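Local structure of 16S rRNA methylase (Uncultured bacterium, 7JLZ) at residues A[160-163]-A[164-168]. The protein probably methylates adenine 1408 of 16S rRNA in the 30S ribosomal subunit, a modification linked to aminoglycoside resistance. Sequence-based numbering, arbitrary orientation.
Sequences KSTV and IPIFE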
ATOM      1  N   LYS A 160     -15.368 -17.881   6.097  1.00 41.81           N
ATOM      2  CA  LYS A 160     -14.612 -18.789   6.960  1.00 45.14           C
ATOM      3  C   LYS A 160     -13.821 -19.810   6.153  1.00 48.47           C
ATOM      4  O   LYS A 160     -12.718 -20.201   6.550  1.00 45.94           O
ATOM      5  CB  LYS A 160     -15.554 -19.506   7.930  1.00 46.98           C
ATOM      6  CG  LYS A 160     -16.052 -18.647   9.069  1.00 52.27           C
ATOM      7  CD  LYS A 160     -14.908 -18.220   9.967  1.00 58.48           C
ATOM      8  CE  LYS A 160     -14.351 -19.397  10.752  1.00 67.08           C
ATOM      9  NZ  LYS A 160     -13.072 -19.037  11.432  1.00 68.30           N
ATOM     10  N   SER A 161     -14.375 -20.280   5.035  1.00 45.82           N
ATOM     11  CA  SER A 161     -13.749 -21.368   4.293  1.00 55.27           C
ATOM     12  C   SER A 161     -12.830 -20.893   3.178  1.00 51.27           C
ATOM     13  O   SER A 161     -11.976 -21.664   2.733  1.00 57.12           O
ATOM     14  CB  SER A 161     -14.815 -22.294   3.699  1.00 62.09           C
ATOM     15  OG  SER A 161     -15.338 -21.750   2.501  1.00 67.87           O
ATOM     16  N   THR A 162     -12.975 -19.655   2.720  1.00 44.73           N
ATOM     17  CA  THR A 162     -12.167 -19.204   1.595  1.00 39.77           C
ATOM     18  C   THR A 162     -11.378 -17.948   1.923  1.00 43.87           C
ATOM     19  O   THR A 162     -10.147 -17.934   1.791  1.00 44.18           O
ATOM     20  CB  THR A 162     -13.042 -18.957   0.365  1.00 40.15           C
ATOM     21  OG1 THR A 162     -13.646 -20.190  -0.040  1.00 48.59           O
ATOM     22  CG2 THR A 162     -12.195 -18.382  -0.779  1.00 44.00           C
ATOM     23  N   VAL A 163     -12.063 -16.888   2.353  1.00 36.64           N
ATOM     24  CA  VAL A 163     -11.393 -15.600   2.510  1.00 35.32           C
ATOM     25  C   VAL A 163     -10.344 -15.669   3.609  1.00 35.30           C
ATOM     26  O   VAL A 163      -9.167 -15.388   3.379  1.00 35.51           O
ATOM     27  CB  VAL A 163     -12.409 -14.479   2.779  1.00 37.96           C
ATOM     28  CG1 VAL A 163     -11.673 -13.152   2.932  1.00 37.21           C
ATOM     29  CG2 VAL A 163     -13.397 -14.405   1.639  1.00 36.36           C
ATOM     30  N   ILE A 164     -10.755 -16.042   4.822  1.00 37.30           N
ATOM     31  CA  ILE A 164      -9.816 -16.035   5.943  1.00 41.45           C
ATOM     32  C   ILE A 164      -8.634 -16.967   5.699  1.00 38.42           C
ATOM     33  O   ILE A 164      -7.487 -16.538   5.922  1.00 39.30           O
ATOM     34  CB  ILE A 164     -10.562 -16.323   7.261  1.00 42.39           C
ATOM     35  CG1 ILE A 164     -11.435 -15.127   7.654  1.00 39.11           C
ATOM     36  CG2 ILE A 164      -9.582 -16.636   8.382  1.00 44.86           C
ATOM     37  CD1 ILE A 164     -12.482 -15.459   8.722  1.00 45.86           C
ATOM     38  N   PRO A 165      -8.810 -18.214   5.225  1.00 40.78           N
ATOM     39  CA  PRO A 165      -7.628 -19.083   5.032  1.00 42.39           C
ATOM     40  C   PRO A 165      -6.630 -18.558   4.013  1.00 46.74           C
ATOM     41  O   PRO A 165      -5.418 -18.723   4.207  1.00 44.69           O
ATOM     42  CB  PRO A 165      -8.242 -20.417   4.574  1.00 44.55           C
ATOM     43  CG  PRO A 165      -9.650 -20.392   5.065  1.00 47.48           C
ATOM     44  CD  PRO A 165     -10.066 -18.952   4.979  1.00 41.12           C
ATOM     45  N   ILE A 166      -7.104 -17.938   2.925  1.00 44.89           N
ATOM     46  CA  ILE A 166      -6.189 -17.403   1.916  1.00 40.92           C
ATOM     47  C   ILE A 166      -5.185 -16.450   2.549  1.00 38.60           C
ATOM     48  O   ILE A 166      -3.995 -16.451   2.207  1.00 42.40           O
ATOM     49  CB  ILE A 166      -6.982 -16.717   0.789  1.00 42.00           C
ATOM     50  CG1 ILE A 166      -7.559 -17.767  -0.162  1.00 48.15           C
ATOM     51  CG2 ILE A 166      -6.112 -15.722   0.039  1.00 45.41           C
ATOM     52  CD1 ILE A 166      -8.556 -17.223  -1.153  1.00 49.73           C
ATOM     53  N   PHE A 167      -5.641 -15.626   3.485  1.00 36.43           N
ATOM     54  CA  PHE A 167      -4.767 -14.614   4.058  1.00 37.39           C
ATOM     55  C   PHE A 167      -4.016 -15.109   5.283  1.00 39.75           C
ATOM     56  O   PHE A 167      -2.912 -14.625   5.557  1.00 44.27           O
ATOM     57  CB  PHE A 167      -5.577 -13.367   4.394  1.00 34.89           C
ATOM     58  CG  PHE A 167      -6.043 -12.628   3.183  1.00 33.42           C
ATOM     59  CD1 PHE A 167      -5.150 -11.871   2.447  1.00 33.07           C
ATOM     60  CD2 PHE A 167      -7.358 -12.709   2.762  1.00 35.20           C
ATOM     61  CE1 PHE A 167      -5.564 -11.180   1.315  1.00 30.82           C
ATOM     62  CE2 PHE A 167      -7.783 -12.021   1.631  1.00 35.51           C
ATOM     63  CZ  PHE A 167      -6.882 -11.260   0.911  1.00 34.08           C
ATOM     64  N   GLU A 168      -4.581 -16.063   6.023  1.00 40.36           N
ATOM     65  CA  GLU A 168      -3.826 -16.654   7.122  1.00 43.06           C
ATOM     66  C   GLU A 168      -2.601 -17.395   6.606  1.00 51.43           C
ATOM     67  O   GLU A 168      -1.572 -17.456   7.295  1.00 48.56           O
ATOM     68  CB  GLU A 168      -4.730 -17.577   7.942  1.00 44.36           C
ATOM     69  CG  GLU A 168      -5.712 -16.808   8.811  1.00 46.88           C
ATOM     70  CD  GLU A 168      -6.502 -17.691   9.747  1.00 56.11           C
ATOM     71  OE1 GLU A 168      -6.779 -18.855   9.386  1.00 58.67           O
ATOM     72  OE2 GLU A 168      -6.841 -17.214  10.851  1.00 59.24           O
TER
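Thr162 O accepts a hydrogen bond from Ile166 N (3.2 Å, N-H...O angle 159°) within helix 156-168; the bond starts from within a wider pi-type turn at 160-163 and spans a kink at Pro165. Pro165 has no N-H to give to the preceding turn. Its ring sits instead among Lys160, Ser161, Thr162 and Val163. Pro165 CD lies 3.3 Å from Lys160 O, and CG is 3.5 Å from Ser161 O. The side chains of Thr162 and Ile166 run side by side and point the same way, with Thr162 CG2 3.8 Å from Ile166 CD1. Leu149 touches both. Lys160 bends at chi2 (-64°), which brings its CD to 3.9 Å from Ile164 CD1. Phe167 turns a ring edge to Val163 O, with CD2 3.3 Å from that oxygen, which lies near the ring plane. Ile166 CG2 lies over one face of the same ring, 4.2 Å above the ring plane, over its centre. Phe167 also meets the ring of Phe209 on strand 205-211, and Ile164 touches Leu174 on strand 172-179. This side of the helix thus packs on the sheet of the Rossmann-like methyltransferase fold. Proline carbons and an aromatic edge approach carbonyl oxygens at the kink, consistent with weak C-H...O contacts that, with apolar packing, accompany the one clear backbone hydrogen bond between the two turns.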